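Local coordinates for PF14_0633 protein (Plasmodium falciparum, PDB 3IGM) that binds its cognate DNA through the AP2 domain held in this chain, here as a domain-swapped dimer, and probably acts as a transcription factor, at residues E53-K56 with T57-N60; D43-K46 with A47-A51. All coordinates share one frame; numbering follows the deposited sequence.

How the interactions relate
Both interactions use helix 40-57, in series along the chain with centres about 15 Å apart; interaction 2 lies wholly within the helix, while interaction 1 joins its C-terminal part to the loop that follows. Interaction 2 (43-46 with 47-51) is largely a surface contact; its backbone bonds are regular, and its side-chain chemistry is a two-bond salt bridge between residues three apart. In interaction 1 (53-56 with 57-60) the backbone bonds are mostly weak, apolar side chains meet on its buried side, and a water joins its exposed side. Both touch the second subunit of the domain-swapped dimer. Interaction 2 comes nearer the DNA, its nearest atom about 9 Å from the nucleic acid, against about 24 Å for interaction 1.

Interaction 1 of 2, residues E53-K56 with T57-N60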
ATOM      1  N   GLU A  53      15.745   0.389   8.395  1.00 49.12           N
ATOM      2  CA  GLU A  53      16.327   0.859   9.655  1.00 49.96           C
ATOM      3  C   GLU A  53      16.076  -0.141  10.768  1.00 50.19           C
ATOM      4  O   GLU A  53      16.988  -0.451  11.539  1.00 49.95           O
ATOM      5  CB  GLU A  53      15.754   2.218  10.065  1.00 50.31           C
ATOM      6  CG  GLU A  53      16.476   3.425   9.488  1.00 52.56           C
ATOM      7  CD  GLU A  53      15.683   4.722   9.652  1.00 56.42           C
ATOM      8  OE1 GLU A  53      14.869   4.821  10.605  1.00 58.21           O
ATOM      9  OE2 GLU A  53      15.873   5.646   8.823  1.00 57.21           O
ATOM     10  N   PHE A  54      14.841  -0.641  10.862  1.00 50.54           N
ATOM     11  CA  PHE A  54      14.541  -1.660  11.865  1.00 51.11           C
ATOM     12  C   PHE A  54      15.300  -2.960  11.592  1.00 51.53           C
ATOM     13  O   PHE A  54      15.779  -3.613  12.524  1.00 51.37           O
ATOM     14  CB  PHE A  54      13.042  -1.960  11.994  1.00 50.68           C
ATOM     15  CG  PHE A  54      12.759  -3.184  12.833  1.00 50.39           C
ATOM     16  CD1 PHE A  54      12.864  -3.129  14.224  1.00 50.25           C
ATOM     17  CD2 PHE A  54      12.452  -4.405  12.231  1.00 49.25           C
ATOM     18  CE1 PHE A  54      12.644  -4.265  15.002  1.00 50.24           C
ATOM     19  CE2 PHE A  54      12.227  -5.540  12.995  1.00 48.86           C
ATOM     20  CZ  PHE A  54      12.320  -5.474  14.385  1.00 49.79           C
ATOM     21  N   MET A  55      15.371  -3.334  10.315  1.00 52.11           N
ATOM     22  CA  MET A  55      16.066  -4.549   9.893  1.00 52.93           C
ATOM     23  C   MET A  55      17.524  -4.551  10.355  1.00 53.39           C
ATOM     24  O   MET A  55      18.035  -5.583  10.796  1.00 53.51           O
ATOM     25  CB  MET A  55      15.975  -4.725   8.369  1.00 52.74           C
ATOM     26  CG  MET A  55      16.579  -6.021   7.850  1.00 53.32           C
ATOM     27  SD  MET A  55      15.875  -7.496   8.619  1.00 53.44           S
ATOM     28  CE  MET A  55      14.397  -7.626   7.687  1.00 55.43           C
ATOM     29  N   LYS A  56      18.171  -3.390  10.262  1.00 54.09           N
ATOM     30  CA  LYS A  56      19.574  -3.216  10.651  1.00 54.90           C
ATOM     31  C   LYS A  56      19.794  -3.398  12.154  1.00 55.55           C
ATOM     32  O   LYS A  56      20.842  -3.905  12.580  1.00 55.60           O
ATOM     33  CB  LYS A  56      20.081  -1.844  10.208  1.00 54.66           C
ATOM     34  CG  LYS A  56      20.216  -1.698   8.702  1.00 55.37           C
ATOM     35  CD  LYS A  56      20.922  -0.407   8.324  1.00 56.37           C
ATOM     36  CE  LYS A  56      21.157  -0.331   6.821  1.00 57.80           C
ATOM     37  NZ  LYS A  56      22.078  -1.410   6.345  1.00 59.12           N
ATOM     38  N   THR A  57      18.795  -2.979  12.934  1.00 56.23           N
ATOM     39  CA  THR A  57      18.740  -3.157  14.385  1.00 56.91           C
ATOM     40  C   THR A  57      18.778  -4.631  14.777  1.00 57.53           C
ATOM     41  O   THR A  57      19.273  -4.995  15.851  1.00 57.46           O
ATOM     42  CB  THR A  57      17.441  -2.517  14.943  1.00 56.89           C
ATOM     43  OG1 THR A  57      17.588  -1.095  14.976  1.00 56.92           O
ATOM     44  CG2 THR A  57      17.103  -3.027  16.342  1.00 57.34           C
ATOM     45  N   VAL A  58      18.268  -5.474  13.886  1.00 58.38           N
ATOM     46  CA  VAL A  58      18.060  -6.880  14.191  1.00 59.38           C
ATOM     47  C   VAL A  58      18.974  -7.815  13.356  1.00 60.12           C
ATOM     48  O   VAL A  58      18.712  -9.017  13.209  1.00 60.02           O
ATOM     49  CB  VAL A  58      16.542  -7.201  14.104  1.00 59.32           C
ATOM     50  CG1 VAL A  58      16.076  -7.416  12.665  1.00 59.05           C
ATOM     51  CG2 VAL A  58      16.194  -8.354  14.996  1.00 60.06           C
ATOM     52  N   GLU A  59      20.066  -7.253  12.843  1.00 61.08           N
ATOM     53  CA  GLU A  59      21.054  -8.022  12.076  1.00 62.41           C
ATOM     54  C   GLU A  59      22.198  -8.522  12.953  1.00 63.49           C
ATOM     55  O   GLU A  59      23.350  -8.092  12.813  1.00 63.52           O
ATOM     56  CB  GLU A  59      21.589  -7.202  10.903  1.00 62.09           C
ATOM     57  CG  GLU A  59      20.662  -7.192   9.711  1.00 61.73           C
ATOM     58  CD  GLU A  59      21.048  -6.168   8.665  1.00 62.15           C
ATOM     59  OE1 GLU A  59      22.031  -5.416   8.859  1.00 61.22           O
ATOM     60  OE2 GLU A  59      20.356  -6.115   7.633  1.00 63.02           O
ATOM     61  N   ASN A  60      21.851  -9.423  13.871  1.00 65.01           N
ATOM     62  CA  ASN A  60      22.800 -10.037  14.798  1.00 66.63           C
ATOM     63  C   ASN A  60      22.330 -11.437  15.177  1.00 67.86           C
ATOM     64  O   ASN A  60      21.221 -11.844  14.822  1.00 68.11           O
ATOM     65  CB  ASN A  60      23.013  -9.150  16.034  1.00 66.33           C
ATOM     66  CG  ASN A  60      21.740  -8.952  16.841  1.00 66.83           C
ATOM     67  OD1 ASN A  60      21.386  -9.786  17.677  1.00 66.92           O
ATOM     68  ND2 ASN A  60      21.048  -7.839  16.599  1.00 66.08           N
TER
HETATM   69  O   HOH W   1      23.004  -3.465  10.822  1.00 62.58           O
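Val-58 packs back onto the last turn of the helix with a single methyl, CG1, which makes the tight side of this contact. Val-58 CG1 lies 4.1 Å from Met-55 SD. It meets the phenyl ring of Phe-54 obliquely, with Val-58 CG1 4.3 Å from Phe-54 CE2. The carbonyl oxygen Met-55 O is approached by two carbons, Val-58 CG1 and Glu-59 CG, each at 3.3 Å. The torsion of Val-58 explains its part: chi1 of 81° sets CG1 between the backbone N and the carbonyl carbon, while CG2 lies anti to the N. Met-55 is bent at both chi2 and chi3; its chain runs obliquely across the valine and at about a right angle to Glu-59. Phe-24 of the second subunit, edge-to-face with the Phe-54 ring, also packs on Val-58, and Gly-10 of that subunit lies against Met-55.

Here helix 40-57 of the AP2 domain gives way to a loop, and the backbone records the change. Thr-57 N still reaches Glu-53 O, but weakly, at 3.4 Å, and the bond from Val-58 N to Phe-54 O is also weak. The stronger bond of Val-58 N goes one residue short of the alpha pattern, to Met-55 O at 3.1 Å, with the nitrogen 65° out of the carbonyl plane and so well off a lone pair.

On the looser, exposed side, Glu-59 lays its extended chain alongside Lys-56, the two pointing the same way. Lys-56 NZ and Glu-59 OE1 are 4.7 Å apart, oppositely charged but not in contact; Lys-56 NZ and Glu-59 OE2 both hydrogen-bond Tyr-8 OH of the second subunit. Glu-59 OE1 instead accepts from a water that also donates to Lys-56 O, linking the carboxylate to the Lys-56 carbonyl.

Interaction 2 of 2, residues D43-K46 with A47-A51; sequences DKEK and ARLAA
Glu-45 and Arg-48 form an i to i+3 salt bridge on helix 40-57, the single helix of this AP2 domain. By backbone hydrogen bonds the turn is regular alpha helix: Ala-47 N donates to Asp-43 O, Arg-48 N to Lys-44 O, Leu-49 N to Glu-45 O and Ala-50 N to Lys-46 O. Trp-20 of the second subunit adds a hydrogen bond from NE1 to Lys-44 O.

The ionic contact is a side-on grip, with one guanidinium nitrogen to each carboxylate oxygen. Both side chains leave with CG anti to their backbone N and run alongside each other; bends at chi2 of Glu-45 and chi3 of Arg-48 then bring the charged groups together. Their planes stand 43° apart, so the fork is twisted rather than flat. Trp-13 of the second subunit makes a cation-pi contact with Lys-44.

In van der Waals contact, Leu-49 CG lies 3.3 Å from Glu-45 O and 3.4 Å from Glu-45 OE2. Trp-20 of the second subunit packs on Ala-47 and Arg-48.

Within the fork both carboxylate oxygens are met on the syn side: Arg-48 NE reaches Glu-45 OE1 at 2.9 Å and nearly straight (169°), while the bond from Arg-48 NH2 to Glu-45 OE2, at 2.8 Å, is more bent (142°).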
ATOM      1  N   ASP A  43       5.089   8.045   0.944  1.00 52.82           N
ATOM      2  CA  ASP A  43       4.826   7.307   2.182  1.00 52.55           C
ATOM      3  C   ASP A  43       5.251   5.837   2.130  1.00 52.16           C
ATOM      4  O   ASP A  43       5.625   5.268   3.160  1.00 52.20           O
ATOM      5  CB  ASP A  43       3.359   7.460   2.611  1.00 52.39           C
ATOM      6  CG  ASP A  43       3.034   8.875   3.118  1.00 53.18           C
ATOM      7  OD1 ASP A  43       3.974   9.675   3.374  1.00 52.65           O
ATOM      8  OD2 ASP A  43       1.829   9.189   3.263  1.00 53.08           O
ATOM      9  N   LYS A  44       5.203   5.234   0.940  1.00 51.64           N
ATOM     10  CA  LYS A  44       5.694   3.866   0.748  1.00 51.29           C
ATOM     11  C   LYS A  44       7.216   3.833   0.908  1.00 50.62           C
ATOM     12  O   LYS A  44       7.760   2.959   1.591  1.00 50.24           O
ATOM     13  CB  LYS A  44       5.279   3.303  -0.621  1.00 51.41           C
ATOM     14  CG  LYS A  44       5.651   1.821  -0.841  1.00 51.47           C
ATOM     15  CD  LYS A  44       5.189   1.334  -2.214  1.00 52.70           C
ATOM     16  CE  LYS A  44       5.665  -0.087  -2.499  1.00 54.42           C
ATOM     17  NZ  LYS A  44       5.568  -0.424  -3.947  1.00 54.19           N
ATOM     18  N   GLU A  45       7.883   4.801   0.283  1.00 50.00           N
ATOM     19  CA  GLU A  45       9.329   4.949   0.393  1.00 49.68           C
ATOM     20  C   GLU A  45       9.798   5.223   1.828  1.00 49.49           C
ATOM     21  O   GLU A  45      10.807   4.655   2.267  1.00 49.51           O
ATOM     22  CB  GLU A  45       9.841   6.026  -0.576  1.00 49.65           C
ATOM     23  CG  GLU A  45      11.367   6.237  -0.572  1.00 49.49           C
ATOM     24  CD  GLU A  45      12.159   4.925  -0.581  1.00 50.16           C
ATOM     25  OE1 GLU A  45      11.780   3.978  -1.313  1.00 48.98           O
ATOM     26  OE2 GLU A  45      13.165   4.846   0.156  1.00 50.45           O
ATOM     27  N   LYS A  46       9.068   6.072   2.551  1.00 49.12           N
ATOM     28  CA  LYS A  46       9.371   6.351   3.965  1.00 49.08           C
ATOM     29  C   LYS A  46       9.158   5.113   4.840  1.00 48.76           C
ATOM     30  O   LYS A  46       9.909   4.889   5.797  1.00 49.02           O
ATOM     31  CB  LYS A  46       8.552   7.535   4.495  1.00 49.08           C
ATOM     32  CG  LYS A  46       9.133   8.889   4.125  1.00 50.16           C
ATOM     33  CD  LYS A  46       8.123  10.021   4.303  1.00 51.85           C
ATOM     34  CE  LYS A  46       8.654  11.307   3.694  1.00 52.55           C
ATOM     35  NZ  LYS A  46       7.599  12.345   3.540  1.00 53.87           N
ATOM     36  N   ALA A  47       8.138   4.320   4.502  1.00 48.05           N
ATOM     37  CA  ALA A  47       7.882   3.036   5.156  1.00 47.32           C
ATOM     38  C   ALA A  47       9.009   2.033   4.871  1.00 46.72           C
ATOM     39  O   ALA A  47       9.368   1.247   5.743  1.00 46.62           O
ATOM     40  CB  ALA A  47       6.531   2.467   4.716  1.00 47.24           C
ATOM     41  N   ARG A  48       9.558   2.073   3.655  1.00 46.11           N
ATOM     42  CA  ARG A  48      10.666   1.201   3.270  1.00 45.52           C
ATOM     43  C   ARG A  48      11.939   1.521   4.051  1.00 45.33           C
ATOM     44  O   ARG A  48      12.633   0.606   4.515  1.00 45.06           O
ATOM     45  CB  ARG A  48      10.946   1.285   1.771  1.00 45.60           C
ATOM     46  CG  ARG A  48      11.833   0.146   1.275  1.00 45.62           C
ATOM     47  CD  ARG A  48      12.294   0.359  -0.150  1.00 45.84           C
ATOM     48  NE  ARG A  48      13.081   1.579  -0.296  1.00 46.22           N
ATOM     49  CZ  ARG A  48      14.404   1.658  -0.137  1.00 45.60           C
ATOM     50  NH1 ARG A  48      15.116   0.578   0.178  1.00 44.10           N
ATOM     51  NH2 ARG A  48      15.015   2.825  -0.297  1.00 43.32           N
ATOM     52  N   LEU A  49      12.229   2.816   4.193  1.00 44.92           N
ATOM     53  CA  LEU A  49      13.376   3.287   4.976  1.00 44.82           C
ATOM     54  C   LEU A  49      13.249   2.876   6.447  1.00 44.73           C
ATOM     55  O   LEU A  49      14.179   2.286   7.020  1.00 44.51           O
ATOM     56  CB  LEU A  49      13.550   4.803   4.823  1.00 44.89           C
ATOM     57  CG  LEU A  49      13.860   5.341   3.414  1.00 44.95           C
ATOM     58  CD1 LEU A  49      13.704   6.865   3.351  1.00 45.00           C
ATOM     59  CD2 LEU A  49      15.256   4.918   2.926  1.00 44.75           C
ATOM     60  N   ALA A  50      12.084   3.148   7.033  1.00 44.71           N
ATOM     61  CA  ALA A  50      11.770   2.733   8.400  1.00 44.98           C
ATOM     62  C   ALA A  50      11.942   1.223   8.619  1.00 45.37           C
ATOM     63  O   ALA A  50      12.429   0.796   9.671  1.00 45.46           O
ATOM     64  CB  ALA A  50      10.358   3.183   8.784  1.00 44.65           C
ATOM     65  N   ALA A  51      11.550   0.426   7.626  1.00 45.47           N
ATOM     66  CA  ALA A  51      11.658  -1.036   7.702  1.00 45.98           C
ATOM     67  C   ALA A  51      13.107  -1.528   7.579  1.00 46.23           C
ATOM     68  O   ALA A  51      13.503  -2.502   8.232  1.00 45.84           O
ATOM     69  CB  ALA A  51      10.770  -1.699   6.631  1.00 45.27           C
TER